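Local coordinates for methyltransferase (PDB 5N5D), which is an O-methyltransferase that binds S-adenosylmethionine and probably methylates a hydroxyl group during tomaymycin biosynthesis, at residues Glu26-Ala31 with Leu79-Pro84; Val90-Glu95 with Pro127-Pro132. All coordinates share one frame; numbering follows the deposited sequence.

Contact 1 of 2, residues Glu26-Ala31 with Leu79-Pro84; sequences EALSKA and LARALP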
ATOM      1  N   GLU A  26       7.523  -6.150 -23.102  1.00 16.14           N
ATOM      2  CA  GLU A  26       7.929  -5.117 -24.050  0.59 17.51           C
ATOM      3  C   GLU A  26       7.169  -3.817 -23.812  1.00 17.76           C
ATOM      4  O   GLU A  26       7.767  -2.738 -23.728  1.00 17.64           O
ATOM      5  CB  GLU A  26       7.704  -5.625 -25.480  0.59 19.66           C
ATOM      6  CG  GLU A  26       7.990  -4.614 -26.595  0.59 23.17           C
ATOM      7  CD  GLU A  26       7.364  -5.001 -27.933  0.59 25.36           C
ATOM      8  OE1 GLU A  26       6.352  -5.736 -27.945  0.59 27.96           O
ATOM      9  OE2 GLU A  26       7.890  -4.564 -28.978  0.59 28.29           O
ATOM     10  N   ALA A  27       5.841  -3.899 -23.706  1.00 15.43           N
ATOM     11  CA  ALA A  27       5.039  -2.686 -23.573  1.00 16.59           C
ATOM     12  C   ALA A  27       5.460  -1.884 -22.345  1.00 16.15           C
ATOM     13  O   ALA A  27       5.633  -0.663 -22.417  1.00 16.35           O
ATOM     14  CB  ALA A  27       3.554  -3.044 -23.513  1.00 15.66           C
ATOM     15  N   LEU A  28       5.645  -2.561 -21.208  1.00 15.46           N
ATOM     16  CA  LEU A  28       6.031  -1.861 -19.987  1.00 14.71           C
ATOM     17  C   LEU A  28       7.451  -1.320 -20.076  1.00 15.51           C
ATOM     18  O   LEU A  28       7.710  -0.179 -19.680  1.00 16.34           O
ATOM     19  CB  LEU A  28       5.900  -2.790 -18.782  1.00 15.15           C
ATOM     20  CG  LEU A  28       4.479  -2.992 -18.245  1.00 17.00           C
ATOM     21  CD1 LEU A  28       4.439  -4.149 -17.254  1.00 19.14           C
ATOM     22  CD2 LEU A  28       3.960  -1.712 -17.598  1.00 17.85           C
ATOM     23  N   SER A  29       8.392  -2.126 -20.569  1.00 16.59           N
ATOM     24  CA  SER A  29       9.770  -1.657 -20.656  0.52 17.97           C
ATOM     25  C   SER A  29       9.889  -0.473 -21.605  1.00 17.21           C
ATOM     26  O   SER A  29      10.706   0.426 -21.375  1.00 17.85           O
ATOM     27  CB  SER A  29      10.694  -2.797 -21.089  0.52 20.71           C
ATOM     28  OG  SER A  29      10.331  -3.297 -22.356  0.52 22.01           O
ATOM     29  N   LYS A  30       9.089  -0.454 -22.675  1.00 16.97           N
ATOM     30  CA  LYS A  30       9.095   0.687 -23.587  0.60 17.48           C
ATOM     31  C   LYS A  30       8.422   1.897 -22.951  1.00 17.26           C
ATOM     32  O   LYS A  30       8.938   3.018 -23.043  1.00 18.96           O
ATOM     33  CB  LYS A  30       8.399   0.326 -24.902  0.60 18.74           C
ATOM     34  CG  LYS A  30       9.130  -0.709 -25.757  0.60 20.82           C
ATOM     35  CD  LYS A  30       8.367  -1.059 -27.048  0.60 22.31           C
ATOM     36  CE  LYS A  30       8.375   0.087 -28.054  0.60 22.07           C
ATOM     37  NZ  LYS A  30       7.825  -0.329 -29.377  0.60 24.61           N
ATOM     38  N   ALA A  31       7.271   1.689 -22.308  1.00 15.63           N
ATOM     39  CA  ALA A  31       6.571   2.791 -21.652  1.00 14.91           C
ATOM     40  C   ALA A  31       7.461   3.451 -20.609  1.00 18.12           C
ATOM     41  O   ALA A  31       7.412   4.674 -20.419  1.00 19.04           O
ATOM     42  CB  ALA A  31       5.278   2.288 -21.010  1.00 15.78           C
ATOM     43  N   LEU A  79      -2.600  -0.429 -14.419  1.00 11.93           N
ATOM     44  CA  LEU A  79      -3.990  -0.306 -13.991  1.00 13.55           C
ATOM     45  C   LEU A  79      -4.921  -1.077 -14.918  1.00 14.92           C
ATOM     46  O   LEU A  79      -5.813  -1.797 -14.456  1.00 15.00           O
ATOM     47  CB  LEU A  79      -4.393   1.165 -13.936  1.00 13.12           C
ATOM     48  CG  LEU A  79      -3.785   1.967 -12.786  1.00 13.23           C
ATOM     49  CD1 LEU A  79      -4.055   3.440 -13.008  1.00 15.80           C
ATOM     50  CD2 LEU A  79      -4.335   1.517 -11.443  1.00 14.97           C
ATOM     51  N   ALA A  80      -4.736  -0.935 -16.233  1.00 13.58           N
ATOM     52  CA  ALA A  80      -5.617  -1.616 -17.175  1.00 14.15           C
ATOM     53  C   ALA A  80      -5.497  -3.126 -17.051  1.00 14.97           C
ATOM     54  O   ALA A  80      -6.483  -3.843 -17.245  1.00 15.46           O
ATOM     55  CB  ALA A  80      -5.307  -1.173 -18.605  1.00 15.56           C
ATOM     56  N   ARG A  81      -4.307  -3.631 -16.716  1.00 14.46           N
ATOM     57  CA  ARG A  81      -4.136  -5.073 -16.600  1.00 15.14           C
ATOM     58  C   ARG A  81      -4.772  -5.653 -15.342  1.00 14.12           C
ATOM     59  O   ARG A  81      -4.855  -6.882 -15.223  1.00 16.95           O
ATOM     60  CB  ARG A  81      -2.648  -5.417 -16.661  1.00 15.61           C
ATOM     61  CG  ARG A  81      -2.118  -5.360 -18.080  1.00 15.45           C
ATOM     62  CD  ARG A  81      -0.646  -5.711 -18.184  1.00 15.75           C
ATOM     63  NE  ARG A  81      -0.283  -5.916 -19.582  1.00 17.59           N
ATOM     64  CZ  ARG A  81       0.961  -5.966 -20.043  1.00 17.29           C
ATOM     65  NH1 ARG A  81       1.986  -5.822 -19.215  1.00 17.95           N
ATOM     66  NH2 ARG A  81       1.180  -6.146 -21.338  1.00 19.23           N
ATOM     67  N   ALA A  82      -5.228  -4.813 -14.417  1.00 14.36           N
ATOM     68  CA  ALA A  82      -6.005  -5.274 -13.276  1.00 13.21           C
ATOM     69  C   ALA A  82      -7.474  -5.478 -13.622  1.00 12.67           C
ATOM     70  O   ALA A  82      -8.206  -6.069 -12.823  1.00 16.04           O
ATOM     71  CB  ALA A  82      -5.894  -4.272 -12.128  1.00 14.09           C
ATOM     72  N   LEU A  83      -7.916  -5.007 -14.789  1.00 14.23           N
ATOM     73  CA  LEU A  83      -9.334  -4.939 -15.091  1.00 14.87           C
ATOM     74  C   LEU A  83      -9.879  -6.274 -15.591  1.00 13.78           C
ATOM     75  O   LEU A  83      -9.177  -7.028 -16.268  1.00 16.56           O
ATOM     76  CB  LEU A  83      -9.604  -3.892 -16.160  1.00 16.20           C
ATOM     77  CG  LEU A  83      -9.379  -2.431 -15.784  1.00 16.25           C
ATOM     78  CD1 LEU A  83      -9.394  -1.561 -17.035  1.00 19.46           C
ATOM     79  CD2 LEU A  83     -10.446  -1.979 -14.805  1.00 16.83           C
ATOM     80  N   PRO A  84     -11.150  -6.552 -15.318  1.00 15.97           N
ATOM     81  CA  PRO A  84     -11.827  -7.670 -15.966  1.00 17.47           C
ATOM     82  C   PRO A  84     -12.144  -7.331 -17.410  1.00 15.85           C
ATOM     83  O   PRO A  84     -12.054  -6.163 -17.814  1.00 16.14           O
ATOM     84  CB  PRO A  84     -13.108  -7.822 -15.139  1.00 20.70           C
ATOM     85  CG  PRO A  84     -13.401  -6.430 -14.720  1.00 20.06           C
ATOM     86  CD  PRO A  84     -12.057  -5.813 -14.424  1.00 17.01           C
TER

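Contact 2 of 2, residues Val90-Glu95 with Pro127-Pro132; sequences VTIEWE and PTLDRP. With SAM (S-adenosylmethionine), chain H.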
ATOM      1  N   VAL A  90     -10.303   4.961 -17.682  1.00 15.02           N
ATOM      2  CA  VAL A  90     -10.431   6.280 -18.284  1.00 14.36           C
ATOM      3  C   VAL A  90      -9.220   7.071 -17.828  1.00 15.05           C
ATOM      4  O   VAL A  90      -9.002   7.226 -16.624  1.00 15.32           O
ATOM      5  CB  VAL A  90     -11.741   6.961 -17.862  1.00 14.62           C
ATOM      6  CG1 VAL A  90     -11.862   8.342 -18.498  1.00 17.16           C
ATOM      7  CG2 VAL A  90     -12.937   6.098 -18.242  1.00 16.58           C
ATOM      8  N   THR A  91      -8.412   7.550 -18.769  1.00 14.74           N
ATOM      9  CA  THR A  91      -7.193   8.256 -18.401  1.00 14.90           C
ATOM     10  C   THR A  91      -7.098   9.579 -19.147  1.00 15.85           C
ATOM     11  O   THR A  91      -7.529   9.697 -20.297  1.00 17.03           O
ATOM     12  CB  THR A  91      -5.949   7.376 -18.647  1.00 14.80           C
ATOM     13  OG1 THR A  91      -4.788   8.045 -18.144  1.00 15.86           O
ATOM     14  CG2 THR A  91      -5.788   7.031 -20.129  1.00 16.27           C
ATOM     15  N   ILE A  92      -6.545  10.581 -18.461  1.00 14.06           N
ATOM     16  CA  ILE A  92      -6.519  11.967 -18.920  1.00 14.13           C
ATOM     17  C   ILE A  92      -5.079  12.453 -18.993  1.00 14.21           C
ATOM     18  O   ILE A  92      -4.308  12.282 -18.043  1.00 14.85           O
ATOM     19  CB  ILE A  92      -7.314  12.895 -17.980  1.00 15.55           C
ATOM     20  CG1 ILE A  92      -8.743  12.388 -17.793  1.00 14.75           C
ATOM     21  CG2 ILE A  92      -7.297  14.326 -18.529  1.00 19.41           C
ATOM     22  CD1 ILE A  92      -9.527  13.137 -16.721  1.00 17.15           C
ATOM     23  N   GLU A  93      -4.749  13.137 -20.088  1.00 15.26           N
ATOM     24  CA  GLU A  93      -3.413  13.693 -20.291  1.00 16.81           C
ATOM     25  C   GLU A  93      -3.504  15.009 -21.052  1.00 17.56           C
ATOM     26  O   GLU A  93      -4.174  15.086 -22.084  1.00 17.96           O
ATOM     27  CB  GLU A  93      -2.530  12.700 -21.055  1.00 17.26           C
ATOM     28  CG  GLU A  93      -1.186  13.259 -21.514  1.00 19.13           C
ATOM     29  CD  GLU A  93      -0.380  13.822 -20.370  1.00 19.96           C
ATOM     30  OE1 GLU A  93      -0.264  13.134 -19.330  1.00 18.05           O
ATOM     31  OE2 GLU A  93       0.129  14.956 -20.499  1.00 20.13           O
ATOM     32  N   TRP A  94      -2.797  16.028 -20.557  1.00 17.87           N
ATOM     33  CA  TRP A  94      -2.829  17.360 -21.156  1.00 23.61           C
ATOM     34  C   TRP A  94      -2.019  17.452 -22.447  1.00 21.63           C
ATOM     35  O   TRP A  94      -2.417  18.179 -23.367  1.00 23.23           O
ATOM     36  CB  TRP A  94      -2.326  18.376 -20.122  1.00 33.89           C
ATOM     37  CG  TRP A  94      -1.881  19.696 -20.663  1.00 56.98           C
ATOM     38  CD1 TRP A  94      -0.602  20.174 -20.700  1.00 71.28           C
ATOM     39  CD2 TRP A  94      -2.707  20.721 -21.224  1.00 71.70           C
ATOM     40  NE1 TRP A  94      -0.581  21.429 -21.256  1.00 82.03           N
ATOM     41  CE2 TRP A  94      -1.861  21.789 -21.586  1.00 83.12           C
ATOM     42  CE3 TRP A  94      -4.079  20.839 -21.461  1.00 77.01           C
ATOM     43  CZ2 TRP A  94      -2.342  22.957 -22.173  1.00 91.07           C
ATOM     44  CZ3 TRP A  94      -4.554  22.001 -22.046  1.00 84.89           C
ATOM     45  CH2 TRP A  94      -3.689  23.044 -22.393  1.00 90.88           C
ATOM     46  N   GLU A  95      -0.903  16.732 -22.550  1.00 20.54           N
ATOM     47  CA  GLU A  95      -0.010  16.836 -23.697  0.56 22.44           C
ATOM     48  C   GLU A  95      -0.363  15.762 -24.721  1.00 17.61           C
ATOM     49  O   GLU A  95      -0.238  14.566 -24.442  1.00 20.48           O
ATOM     50  CB  GLU A  95       1.442  16.695 -23.244  0.56 22.91           C
ATOM     51  CG  GLU A  95       2.475  17.080 -24.286  0.56 28.69           C
ATOM     52  CD  GLU A  95       2.432  18.554 -24.637  0.56 33.77           C
ATOM     53  OE1 GLU A  95       2.095  18.880 -25.793  0.56 35.42           O
ATOM     54  OE2 GLU A  95       2.729  19.386 -23.753  0.56 36.82           O
ATOM     55  N   PRO A 127     -15.622  16.935 -15.512  1.00 18.73           N
ATOM     56  CA  PRO A 127     -17.092  17.041 -15.479  1.00 20.31           C
ATOM     57  C   PRO A 127     -17.783  16.259 -16.582  1.00 21.19           C
ATOM     58  O   PRO A 127     -18.932  15.836 -16.397  1.00 24.55           O
ATOM     59  CB  PRO A 127     -17.350  18.551 -15.600  1.00 22.92           C
ATOM     60  CG  PRO A 127     -16.058  19.166 -15.981  1.00 24.39           C
ATOM     61  CD  PRO A 127     -14.975  18.257 -15.504  1.00 21.99           C
ATOM     62  N   THR A 128     -17.116  16.038 -17.721  1.00 19.93           N
ATOM     63  CA  THR A 128     -17.717  15.298 -18.827  1.00 22.31           C
ATOM     64  C   THR A 128     -17.806  13.807 -18.550  1.00 22.98           C
ATOM     65  O   THR A 128     -18.455  13.087 -19.320  1.00 24.62           O
ATOM     66  CB  THR A 128     -16.929  15.500 -20.127  1.00 25.17           C
ATOM     67  OG1 THR A 128     -15.743  14.689 -20.117  1.00 25.47           O
ATOM     68  CG2 THR A 128     -16.545  16.965 -20.321  1.00 27.75           C
ATOM     69  N   LEU A 129     -17.171  13.332 -17.484  1.00 22.08           N
ATOM     70  CA  LEU A 129     -17.167  11.919 -17.140  1.00 22.47           C
ATOM     71  C   LEU A 129     -18.301  11.530 -16.204  1.00 22.41           C
ATOM     72  O   LEU A 129     -18.485  10.336 -15.939  1.00 21.71           O
ATOM     73  CB  LEU A 129     -15.825  11.547 -16.500  1.00 21.03           C
ATOM     74  CG  LEU A 129     -14.578  11.873 -17.329  1.00 19.26           C
ATOM     75  CD1 LEU A 129     -13.342  11.369 -16.611  1.00 19.33           C
ATOM     76  CD2 LEU A 129     -14.657  11.288 -18.739  1.00 20.33           C
ATOM     77  N   ASP A 130     -19.070  12.495 -15.700  1.00 21.11           N
ATOM     78  CA  ASP A 130     -20.164  12.195 -14.782  1.00 23.29           C
ATOM     79  C   ASP A 130     -21.368  11.783 -15.623  1.00 23.63           C
ATOM     80  O   ASP A 130     -22.306  12.548 -15.851  1.00 24.44           O
ATOM     81  CB  ASP A 130     -20.457  13.398 -13.895  1.00 27.04           C
ATOM     82  CG  ASP A 130     -21.260  13.035 -12.663  1.00 34.07           C
ATOM     83  OD1 ASP A 130     -21.665  11.860 -12.537  1.00 34.73           O
ATOM     84  OD2 ASP A 130     -21.477  13.925 -11.815  1.00 35.82           O
ATOM     85  N   ARG A 131     -21.325  10.545 -16.109  1.00 22.90           N
ATOM     86  CA  ARG A 131     -22.360  10.050 -17.001  1.00 23.67           C
ATOM     87  C   ARG A 131     -22.463   8.538 -16.867  1.00 24.32           C
ATOM     88  O   ARG A 131     -21.470   7.880 -16.532  1.00 23.98           O
ATOM     89  CB  ARG A 131     -22.054  10.430 -18.454  1.00 24.19           C
ATOM     90  CG  ARG A 131     -20.770   9.817 -18.974  1.00 24.67           C
ATOM     91  CD  ARG A 131     -20.405  10.371 -20.334  1.00 26.11           C
ATOM     92  NE  ARG A 131     -21.499  10.224 -21.289  1.00 28.14           N
ATOM     93  CZ  ARG A 131     -21.481  10.702 -22.529  1.00 30.68           C
ATOM     94  NH1 ARG A 131     -20.412  11.354 -22.972  1.00 32.34           N
ATOM     95  NH2 ARG A 131     -22.524  10.523 -23.329  1.00 33.21           N
ATOM     96  N   PRO A 132     -23.637   7.962 -17.125  1.00 26.77           N
ATOM     97  CA  PRO A 132     -23.776   6.502 -17.046  1.00 30.16           C
ATOM     98  C   PRO A 132     -22.790   5.802 -17.967  1.00 31.41           C
ATOM     99  O   PRO A 132     -22.489   6.275 -19.064  1.00 32.45           O
ATOM    100  CB  PRO A 132     -25.227   6.254 -17.480  1.00 33.21           C
ATOM    101  CG  PRO A 132     -25.923   7.541 -17.298  1.00 32.28           C
ATOM    102  CD  PRO A 132     -24.904   8.619 -17.493  1.00 28.41           C
TER
HETATM  103  N   SAM H 306       0.935   8.410 -14.177  1.00 16.05           N
HETATM  104  CA  SAM H 306       2.127   8.373 -15.048  1.00 16.39           C
HETATM  105  C   SAM H 306       2.968   7.088 -14.756  1.00 18.37           C
HETATM  106  O   SAM H 306       3.137   6.788 -13.553  1.00 17.12           O
HETATM  107  OXT SAM H 306       3.413   6.450 -15.733  1.00 18.13           O
HETATM  108  CB  SAM H 306       2.999   9.634 -14.838  1.00 16.39           C
HETATM  109  CG  SAM H 306       2.169  10.912 -14.875  1.00 17.32           C
HETATM  110  SD  SAM H 306       3.311  12.314 -14.814  1.00 21.60           S
HETATM  111  CE  SAM H 306       3.787  12.278 -13.126  1.00 21.28           C
HETATM  112  C5' SAM H 306       2.185  13.750 -14.759  1.00 20.70           C
HETATM  113  C4' SAM H 306       1.424  13.950 -16.055  1.00 20.81           C
HETATM  114  O4' SAM H 306       0.315  14.856 -15.858  1.00 21.69           O
HETATM  115  C3' SAM H 306       2.261  14.520 -17.207  1.00 19.34           C
HETATM  116  O3' SAM H 306       2.187  13.641 -18.325  1.00 19.12           O
HETATM  117  C2' SAM H 306       1.636  15.900 -17.463  1.00 18.92           C
HETATM  118  O2' SAM H 306       1.664  16.278 -18.834  1.00 19.71           O
HETATM  119  C1' SAM H 306       0.203  15.664 -17.007  1.00 20.95           C
HETATM  120  N9  SAM H 306      -0.533  16.870 -16.646  1.00 19.22           N
HETATM  121  C8  SAM H 306      -0.059  17.967 -15.977  1.00 19.40           C
HETATM  122  N7  SAM H 306      -0.969  18.879 -15.734  1.00 18.61           N
HETATM  123  C5  SAM H 306      -2.126  18.343 -16.281  1.00 18.95           C
HETATM  124  C6  SAM H 306      -3.453  18.808 -16.336  1.00 18.57           C
HETATM  125  N6  SAM H 306      -3.853  19.975 -15.816  1.00 20.80           N
HETATM  126  N1  SAM H 306      -4.371  18.020 -16.941  1.00 18.46           N
HETATM  127  C2  SAM H 306      -3.976  16.852 -17.456  1.00 19.33           C
HETATM  128  N3  SAM H 306      -2.753  16.311 -17.466  1.00 18.85           N
HETATM  129  C4  SAM H 306      -1.869  17.109 -16.855  1.00 18.93           C

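Contact 1 of 2, residues Glu26-Ala31 with Leu79-Pro84
The backbones of L28 and R81 stay well apart, their CA atoms 11.2 Å from each other, so helix 26-31 meets the type I turn A80-L83, at the C-terminal part of helix 74-80, through side chains alone. R81 spans most of the gap. Its chain is extended from CG to NE, which carries the guanidinium to the helix, where it slides past L28 running the opposite way. R81 NH1 lies 3.6 Å from L28 CD1, and that methyl sits at the edge of the guanidinium, near its plane. A27 touches more loosely, its CB 4.5 Å from R81 NH2 and oblique to the group. A27, a single methyl on the buried side of the helix, also touches I77 and A109, while the leucine packs its other contacts against Y74, I77 and W78 of helix 74-80. R81 is the second residue of its turn, and its side chain sets off toward helix 26-31. The polar end of R81 is held from beyond both segments: NH2 forms a salt bridge with D25 and a hydrogen bond to the carbonyl O of A109. The contact thus joins apolar packing to an anchored charge, and D25 and A109 together probably restrict how the guanidinium can turn beside L28.

Contact 2 of 2, residues Val90-Glu95 with Pro127-Pro132
L129 points its branched end at the strand 90-93 and meets V90 tip to tip. The two methyls of the leucine share one methyl of the valine: V90 CG1 is 3.9 Å from L129 CD1 and 4.1 Å from L129 CD2. With CG1 anti to the backbone N (chi1 180°), V90 turns this methyl toward the loop. I92, two residues on and therefore on the same side of the strand, adds a looser touch, its CD1 4.2 Å from L129 CD1. Beta-branched V90 and I92 suit an extended strand, and all three side chains are buried. F137 and H118 pack on V90, A122 and I125 on I92, so the cluster joins strand 88-93 to the chain around helix 122-125. No hydrogen bond links the two segments.

The loop loses this close packing on both sides of L129. T128, R131 and P132 are exposed, and D130, the centre of an inverse gamma turn, pairs its carboxylate with K158.

The far end of the strand serves the cofactor. E93 grips both ribose hydroxyls of S-adenosylmethionine: O3' donates to OE1 at 2.7 Å and O2' to OE2 at 2.6 Å. A bend at chi2 (56°) carries the carboxylate to the sugar, and two backbone amides steady it, that of F71 at OE1 and that of E95 at OE2, the latter nearly straight at 169°. An acidic residue ending the second strand and binding the ribose diol is a hallmark of Rossmann-like methyltransferases. W94 lays its CB 3.4 Å from adenine N3. The chemistry is thus divided along one strand: apolar methyls fasten it to the loop, and a carboxylate accepting four hydrogen bonds, two of them from the ribose hydroxyls, probably fixes how the sugar lies.

How the contacts relate
From the N terminus, contact 1 brings the short helix 26-31 together with residues 79-84, closing a loop that contains helix 47-60 and the first sheet strand, 64-68. After a short loop the chain enters strand 88-93, where contact 2 opens; it closes after helix 96-108, strand 115-119 and helix 122-125 have intervened. The contacts therefore follow in series, neither nested nor crossed. The centres of contact 1 and contact 2 are about 20 Å apart, and the nearest atoms of contact 1 and contact 2 are about 7 Å apart, without touching. Contact 1 ties helix 26-31, near the N terminus, to the Rossmann-like core, whereas contact 2 joins an inner parallel strand to the loop leading toward strand 139-142.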